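Local coordinates for UBP3-associated protein BRE5 (Saccharomyces cerevisiae, PDB 2QIY) that acts with UBP3 in the de-ubiquitination that leads to mono-ubiquitinated Sec23, this chain being the NTF2-like domain of BRE5, at residues C15-F18 and L19-Y23; D79-V82 and R83-K86; F94-G98 and H99-S103. All coordinates share one frame; numbering follows the deposited sequence.

Interaction 1. Residues C15-F18 and L19-Y23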
loop_
_atom_site.group_PDB
_atom_site.type_symbol
_atom_site.label_atom_id
_atom_site.label_comp_id
_atom_site.label_asym_id
_atom_site.label_seq_id
_atom_site.Cartn_x
_atom_site.Cartn_y
_atom_site.Cartn_z
ATOM N N CYS A 15 -1.887 4.606 -15.387
ATOM C CA CYS A 15 -1.287 4.504 -14.040
ATOM C C CYS A 15 0.166 4.951 -14.031
ATOM O O CYS A 15 0.592 5.663 -13.130
ATOM C CB CYS A 15 -1.376 3.089 -13.490
ATOM S SG CYS A 15 -3.043 2.589 -13.133
ATOM N N PHE A 16 0.921 4.543 -15.049
ATOM C CA PHE A 16 2.323 4.903 -15.113
ATOM C C PHE A 16 2.478 6.410 -15.327
ATOM O O PHE A 16 3.273 7.056 -14.621
ATOM C CB PHE A 16 3.048 4.103 -16.192
ATOM C CG PHE A 16 4.530 4.312 -16.195
ATOM C CD1 PHE A 16 5.358 3.511 -15.415
ATOM C CD2 PHE A 16 5.103 5.310 -16.991
ATOM C CE1 PHE A 16 6.744 3.698 -15.421
ATOM C CE2 PHE A 16 6.486 5.509 -17.008
ATOM C CZ PHE A 16 7.311 4.701 -16.220
ATOM N N ALA A 17 1.686 6.965 -16.249
ATOM C CA ALA A 17 1.669 8.411 -16.507
ATOM C C ALA A 17 1.215 9.185 -15.279
ATOM O O ALA A 17 1.812 10.213 -14.936
ATOM C CB ALA A 17 0.786 8.753 -17.713
ATOM N N PHE A 18 0.171 8.693 -14.617
ATOM C CA PHE A 18 -0.310 9.352 -13.413
ATOM C C PHE A 18 0.793 9.515 -12.374
ATOM O O PHE A 18 0.984 10.602 -11.813
ATOM C CB PHE A 18 -1.483 8.620 -12.750
ATOM C CG PHE A 18 -1.779 9.170 -11.403
ATOM C CD1 PHE A 18 -1.278 8.551 -10.264
ATOM C CD2 PHE A 18 -2.444 10.391 -11.277
ATOM C CE1 PHE A 18 -1.481 9.113 -9.002
ATOM C CE2 PHE A 18 -2.651 10.973 -10.020
ATOM C CZ PHE A 18 -2.168 10.324 -8.874
ATOM N N LEU A 19 1.495 8.425 -12.086
ATOM C CA LEU A 19 2.488 8.443 -11.015
ATOM C C LEU A 19 3.643 9.342 -11.407
ATOM O O LEU A 19 4.115 10.147 -10.603
ATOM C CB LEU A 19 3.007 7.035 -10.763
ATOM C CG LEU A 19 2.543 6.104 -9.635
ATOM C CD1 LEU A 19 1.487 6.629 -8.651
ATOM C CD2 LEU A 19 2.322 4.693 -10.109
ATOM N N GLN A 20 4.103 9.210 -12.650
ATOM C CA GLN A 20 5.232 10.034 -13.087
ATOM C C GLN A 20 4.868 11.515 -13.009
ATOM O O GLN A 20 5.629 12.309 -12.455
ATOM C CB GLN A 20 5.751 9.616 -14.472
ATOM C CG GLN A 20 7.229 9.988 -14.629
ATOM C CD GLN A 20 7.909 9.367 -15.847
ATOM O OE1 GLN A 20 7.341 8.529 -16.548
ATOM N NE2 GLN A 20 9.147 9.787 -16.097
ATOM N N ASN A 21 3.678 11.867 -13.494
ATOM C CA ASN A 21 3.186 13.252 -13.439
ATOM C C ASN A 21 3.003 13.815 -12.023
ATOM O O ASN A 21 3.372 14.967 -11.757
ATOM C CB ASN A 21 1.904 13.410 -14.257
ATOM C CG ASN A 21 2.146 13.261 -15.758
ATOM O OD1 ASN A 21 3.250 13.513 -16.251
ATOM N ND2 ASN A 21 1.118 12.845 -16.488
ATOM N N TYR A 22 2.471 12.986 -11.123
ATOM C CA TYR A 22 2.272 13.341 -9.714
ATOM C C TYR A 22 3.587 13.699 -9.008
ATOM O O TYR A 22 3.689 14.743 -8.365
ATOM C CB TYR A 22 1.622 12.152 -9.007
ATOM C CG TYR A 22 1.457 12.283 -7.516
ATOM C CD1 TYR A 22 0.313 12.851 -6.979
ATOM C CD2 TYR A 22 2.424 11.787 -6.638
ATOM C CE1 TYR A 22 0.143 12.940 -5.596
ATOM C CE2 TYR A 22 2.267 11.865 -5.241
ATOM C CZ TYR A 22 1.123 12.452 -4.728
ATOM O OH TYR A 22 0.961 12.539 -3.367
ATOM N N TYR A 23 4.593 12.836 -9.121
ATOM C CA TYR A 23 5.842 13.112 -8.408
ATOM C C TYR A 23 6.626 14.244 -9.023
ATOM O O TYR A 23 7.293 15.007 -8.316
ATOM C CB TYR A 23 6.702 11.866 -8.251
ATOM C CG TYR A 23 6.071 10.801 -7.382
ATOM C CD1 TYR A 23 5.888 10.992 -6.003
ATOM C CD2 TYR A 23 5.668 9.584 -7.938
ATOM C CE1 TYR A 23 5.293 9.985 -5.201
ATOM C CE2 TYR A 23 5.100 8.583 -7.157
ATOM C CZ TYR A 23 4.910 8.787 -5.798
ATOM O OH TYR A 23 4.349 7.792 -5.037
#
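The carbonyl oxygen of F18 accepts the backbone N-H of Y22, with F18 O and Y22 N 2.9 Å apart, and the same i to i+4 bond recurs from C15 to L19, F16 to Q20 and A17 to N21. These turns belong to helix 11-28, the long helix that packs against the curved sheet of the NTF2 fold, and the four bonds are those of a regular alpha helix.

F18 and Y22, one turn apart, run side by side on the sheet-facing side. Both have CG anti to the backbone N (chi1 169° for F18), which sends the two rings the same way. Their planes lie 34° apart and their centroids 5.8 Å apart, an oblique pair whose nearest ring atoms are F18 CZ and Y22 CD1, at 4.0 Å. CB of Y22 lies over one face of the F18 ring, toward its rim, while L19 crosses from the neighbouring position and brings CD1 to 3.7 Å from F18 CD1. F126 meets both the F18 and Y22 rings edge-to-face, and Y22 OH hydrogen-bonds D142, which explains a tyrosine there: an apolar ring ending in a buried polar anchor. Cutting F18 back to an alanine here is likely to open a gap beside L19 CD1 and leave the rings of Y22 and F126 without their aromatic neighbour.

On another flank of the helix, where F16 still touches I92 of strand 85-97, F16 and Q20 also point the same way and pack on another protein's chain. The Q20 amide stands nearly upright to the F16 ring, at 86°, with Q20 OE1 lying obliquely 3.2 Å from F16 CE2.

Interaction 2. Residues D79-V82 and R83-K86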
loop_
_atom_site.group_PDB
_atom_site.type_symbol
_atom_site.label_atom_id
_atom_site.label_comp_id
_atom_site.label_asym_id
_atom_site.label_seq_id
_atom_site.Cartn_x
_atom_site.Cartn_y
_atom_site.Cartn_z
ATOM N N ASP A 79 6.320 24.006 0.602
ATOM C CA ASP A 79 6.793 24.142 -0.777
ATOM C C ASP A 79 8.273 23.734 -0.952
ATOM O O ASP A 79 8.601 22.908 -1.805
ATOM C CB ASP A 79 6.567 25.582 -1.272
ATOM C CG ASP A 79 6.661 25.708 -2.781
ATOM O OD1 ASP A 79 7.796 25.691 -3.280
ATOM O OD2 ASP A 79 5.604 25.855 -3.458
ATOM N N ALA A 80 9.169 24.331 -0.160
ATOM C CA ALA A 80 10.599 24.085 -0.326
ATOM C C ALA A 80 10.952 22.609 -0.148
ATOM O O ALA A 80 11.713 22.018 -0.944
ATOM C CB ALA A 80 11.398 24.960 0.644
ATOM N N LYS A 81 10.394 22.006 0.896
ATOM C CA LYS A 81 10.619 20.587 1.192
ATOM C C LYS A 81 10.055 19.680 0.103
ATOM O O LYS A 81 10.716 18.769 -0.358
ATOM C CB LYS A 81 9.981 20.225 2.530
ATOM C CG LYS A 81 10.955 20.086 3.669
ATOM C CD LYS A 81 11.685 18.748 3.551
ATOM C CE LYS A 81 13.102 18.835 4.113
ATOM N NZ LYS A 81 13.918 17.625 3.786
ATOM N N VAL A 82 8.829 19.965 -0.321
ATOM C CA VAL A 82 8.135 19.158 -1.311
ATOM C C VAL A 82 8.934 19.190 -2.633
ATOM O O VAL A 82 9.103 18.160 -3.297
ATOM C CB VAL A 82 6.649 19.641 -1.489
ATOM C CG1 VAL A 82 6.029 19.008 -2.725
ATOM C CG2 VAL A 82 5.815 19.329 -0.215
ATOM N N ARG A 83 9.489 20.355 -2.977
ATOM C CA ARG A 83 10.260 20.505 -4.210
ATOM C C ARG A 83 11.499 19.607 -4.229
ATOM O O ARG A 83 12.095 19.356 -5.286
ATOM C CB ARG A 83 10.698 21.965 -4.368
ATOM C CG ARG A 83 9.601 22.870 -4.913
ATOM C CD ARG A 83 10.105 24.312 -5.091
ATOM N NE ARG A 83 9.048 25.175 -5.640
ATOM C CZ ARG A 83 8.954 25.501 -6.923
ATOM N NH1 ARG A 83 9.875 25.075 -7.777
ATOM N NH2 ARG A 83 7.963 26.287 -7.354
ATOM N N SER A 84 11.916 19.166 -3.051
ATOM C CA SER A 84 13.171 18.423 -2.931
ATOM C C SER A 84 12.927 16.911 -2.852
ATOM O O SER A 84 13.869 16.147 -2.670
ATOM C CB SER A 84 13.983 18.924 -1.735
ATOM O OG SER A 84 13.428 18.500 -0.494
ATOM N N LEU A 85 11.668 16.492 -3.039
ATOM C CA LEU A 85 11.308 15.074 -2.933
ATOM C C LEU A 85 11.829 14.307 -4.139
ATOM O O LEU A 85 11.726 14.772 -5.275
ATOM C CB LEU A 85 9.794 14.920 -2.789
ATOM C CG LEU A 85 9.218 13.502 -2.634
ATOM C CD1 LEU A 85 7.909 13.502 -1.843
ATOM C CD2 LEU A 85 9.029 12.844 -4.020
ATOM N N LYS A 86 12.388 13.130 -3.867
ATOM C CA LYS A 86 13.004 12.283 -4.877
ATOM C C LYS A 86 12.596 10.839 -4.565
ATOM O O LYS A 86 12.274 10.494 -3.429
ATOM C CB LYS A 86 14.522 12.439 -4.778
ATOM C CG LYS A 86 15.006 13.861 -5.147
ATOM C CD LYS A 86 16.462 14.088 -4.784
ATOM C CE LYS A 86 16.862 15.504 -5.122
ATOM N NZ LYS A 86 17.316 15.572 -6.526
HETATM O O HOH W 1 5.731 27.125 -5.755
HETATM O O HOH W 2 15.663 18.433 1.742
#
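The R83 side chain lies obliquely across D79, one helical turn back, and the two form a salt bridge: R83 NE donates to D79 OD1 at 2.7 Å. OD1 receives it on its syn lone pair and sits only 3° out of the guanidinium plane, at the edge of the group. The extended run of R83 from CG to NE (chi2 -178°, chi3 179°) carries the charge back to the acid. A water beside this bond bridges the remaining pair, donating to D79 OD2 and accepting from R83 NH2, so both carboxylate oxygens are tied to the arginine; an arginine suits the place because it can offer two separate N-H groups.

Beyond V82 the bonding pattern changes: R83 N bonds D79 O, whereas S84 N bonds K81 O, at 3.0 Å. The hydroxyl S84 OG reaches the same K81 O at 2.7 Å, so that one oxygen takes two donors from a single residue. A second water joins S84 OG to K81 NZ. A type I beta turn runs from V82 to L85, with L85 N bonded to V82 O.

The turn delivers the chain from helix 79-82 into strand 85-97: V82 and L85 are buried against M26 of helix 11-28, while K81, S84 and L85 touch W114 of the adjacent strand 103-114.

Interaction 3. Residues F94-G98 and H99-S103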
loop_
_atom_site.group_PDB
_atom_site.type_symbol
_atom_site.label_atom_id
_atom_site.label_comp_id
_atom_site.label_asym_id
_atom_site.label_seq_id
_atom_site.Cartn_x
_atom_site.Cartn_y
_atom_site.Cartn_z
ATOM N N PHE A 94 -2.472 -2.142 -9.898
ATOM C CA PHE A 94 -3.742 -1.429 -10.053
ATOM C C PHE A 94 -4.917 -2.367 -10.173
ATOM O O PHE A 94 -4.766 -3.534 -10.571
ATOM C CB PHE A 94 -3.706 -0.489 -11.262
ATOM C CG PHE A 94 -3.431 -1.198 -12.564
ATOM C CD1 PHE A 94 -4.469 -1.754 -13.298
ATOM C CD2 PHE A 94 -2.125 -1.322 -13.038
ATOM C CE1 PHE A 94 -4.216 -2.414 -14.501
ATOM C CE2 PHE A 94 -1.861 -1.995 -14.249
ATOM C CZ PHE A 94 -2.901 -2.536 -14.968
ATOM N N GLN A 95 -6.097 -1.831 -9.850
ATOM C CA GLN A 95 -7.394 -2.466 -10.163
ATOM C C GLN A 95 -8.431 -1.387 -10.443
ATOM O O GLN A 95 -8.292 -0.250 -9.996
ATOM C CB GLN A 95 -7.901 -3.317 -8.993
ATOM C CG GLN A 95 -7.022 -4.491 -8.552
ATOM C CD GLN A 95 -7.551 -5.176 -7.281
ATOM O OE1 GLN A 95 -8.353 -4.597 -6.538
ATOM N NE2 GLN A 95 -7.105 -6.404 -7.033
ATOM N N TYR A 96 -9.510 -1.759 -11.137
ATOM C CA TYR A 96 -10.649 -0.871 -11.262
ATOM C C TYR A 96 -11.495 -0.980 -9.993
ATOM O O TYR A 96 -11.454 -2.000 -9.300
ATOM C CB TYR A 96 -11.484 -1.221 -12.494
ATOM C CG TYR A 96 -10.940 -0.647 -13.779
ATOM C CD1 TYR A 96 -10.483 -1.479 -14.802
ATOM C CD2 TYR A 96 -10.879 0.735 -13.973
ATOM C CE1 TYR A 96 -9.984 -0.944 -15.995
ATOM C CE2 TYR A 96 -10.386 1.278 -15.154
ATOM C CZ TYR A 96 -9.938 0.441 -16.157
ATOM O OH TYR A 96 -9.463 0.998 -17.332
ATOM N N THR A 97 -12.286 0.052 -9.713
ATOM C CA THR A 97 -13.061 0.133 -8.480
ATOM C C THR A 97 -14.185 1.152 -8.627
ATOM O O THR A 97 -14.301 1.794 -9.666
ATOM C CB THR A 97 -12.143 0.541 -7.295
ATOM O OG1 THR A 97 -12.830 0.330 -6.056
ATOM C CG2 THR A 97 -11.679 2.003 -7.392
ATOM N N GLY A 98 -15.007 1.289 -7.587
ATOM C CA GLY A 98 -15.992 2.373 -7.518
ATOM C C GLY A 98 -17.130 2.264 -8.517
ATOM O O GLY A 98 -17.382 1.189 -9.109
ATOM N N HIS A 99 -17.822 3.384 -8.707
ATOM C CA HIS A 99 -19.025 3.416 -9.549
ATOM C C HIS A 99 -18.741 2.954 -10.976
ATOM O O HIS A 99 -17.862 3.505 -11.651
ATOM C CB HIS A 99 -19.638 4.819 -9.552
ATOM C CG HIS A 99 -20.923 4.920 -10.319
ATOM N ND1 HIS A 99 -21.053 5.701 -11.448
ATOM C CD2 HIS A 99 -22.128 4.337 -10.123
ATOM C CE1 HIS A 99 -22.288 5.603 -11.909
ATOM N NE2 HIS A 99 -22.959 4.774 -11.130
ATOM N N LEU A 100 -19.483 1.929 -11.405
ATOM C CA LEU A 100 -19.393 1.352 -12.753
ATOM C C LEU A 100 -17.990 0.841 -13.108
ATOM O O LEU A 100 -17.644 0.737 -14.290
ATOM C CB LEU A 100 -19.885 2.348 -13.815
ATOM C CG LEU A 100 -21.350 2.783 -13.792
ATOM C CD1 LEU A 100 -21.567 3.903 -14.800
ATOM C CD2 LEU A 100 -22.270 1.606 -14.106
ATOM N N HIS A 101 -17.201 0.526 -12.078
ATOM C CA HIS A 101 -15.829 0.036 -12.230
ATOM C C HIS A 101 -14.956 0.987 -13.067
ATOM O O HIS A 101 -14.014 0.549 -13.712
ATOM C CB HIS A 101 -15.853 -1.379 -12.838
ATOM C CG HIS A 101 -14.896 -2.347 -12.207
ATOM N ND1 HIS A 101 -14.632 -2.374 -10.852
ATOM C CD2 HIS A 101 -14.186 -3.370 -12.746
ATOM C CE1 HIS A 101 -13.780 -3.352 -10.588
ATOM N NE2 HIS A 101 -13.490 -3.969 -11.721
ATOM N N LYS A 102 -15.271 2.286 -13.035
ATOM C CA LYS A 102 -14.554 3.289 -13.830
ATOM C C LYS A 102 -13.453 4.056 -13.070
ATOM O O LYS A 102 -12.643 4.761 -13.678
ATOM C CB LYS A 102 -15.545 4.277 -14.466
ATOM C CG LYS A 102 -16.464 3.670 -15.538
ATOM C CD LYS A 102 -15.663 3.127 -16.723
ATOM C CE LYS A 102 -16.561 2.638 -17.863
ATOM N NZ LYS A 102 -17.180 1.286 -17.625
ATOM N N SER A 103 -13.441 3.932 -11.749
ATOM C CA SER A 103 -12.362 4.508 -10.942
ATOM C C SER A 103 -11.176 3.548 -10.923
ATOM O O SER A 103 -11.333 2.361 -11.235
ATOM C CB SER A 103 -12.862 4.795 -9.531
ATOM O OG SER A 103 -13.852 5.807 -9.565
#
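CB of Y96 sits squarely over the imidazole of H101, 3.4 Å from the ring centroid and 8° off the normal, a CH-pi contact at the tight end of this beta hairpin connection. The hairpin joins strands 85-97 and 103-114, neighbours in the sheet of the NTF2 fold. With CG of Y96 anti to its carbonyl carbon (chi1 -82°), the phenol ring lies alongside the backbone carbonyls of H101 and S103, and S103 O meets its edge near the ring plane, 3.2 Å from Y96 CD2. Next along the strand, T97 and S103 form an antiparallel hydrogen-bonded pair: T97 N gives a bond to S103 O at 2.9 Å, and the return bond from S103 N to T97 O is weak. Their small side chains point to one face of the sheet, where T97 CG2 packs on S103 CB at 3.7 Å and both reach strand 120-130.

The far end of the loop is looser and exposed. H101 N bonds G98 O at 3.0 Å to close the turn, and K102 NZ makes only a weak bond to L100 O. Glycine suits position 98 because its phi is positive (69°), and a CB there would also come tightly against S103 OG. H99 and L100 reach outward, with L100 CG lying over one face of the H99 ring.

The chemistry points to the dimer: H101, faced on one side by Y96 CB, directs NE2 to a hydrogen bond with E42 of the second subunit, and the nearby acid may favour a protonated imidazole. Together the two contacts would restrict the ring's rotation while its polar edge serves the interface.

In the fold
The three contacts follow in series along the chain, all within the NTF2 domain. Interaction 1 occupies the middle of helix 11-28, and strand 85-97 links the other two: interaction 2 leads into its start and interaction 3 turns out of its end, their centres about 31 Å apart on opposite sides of the chain's centre. Interaction 1 lies between, with centres about 17 Å from interaction 2 and about 18 Å from interaction 3. It touches both, through Y23 on L85 and C15 on F94. The helix thus spans one strand nearly end to end, while residues 94-103 bring that strand's end against the second subunit.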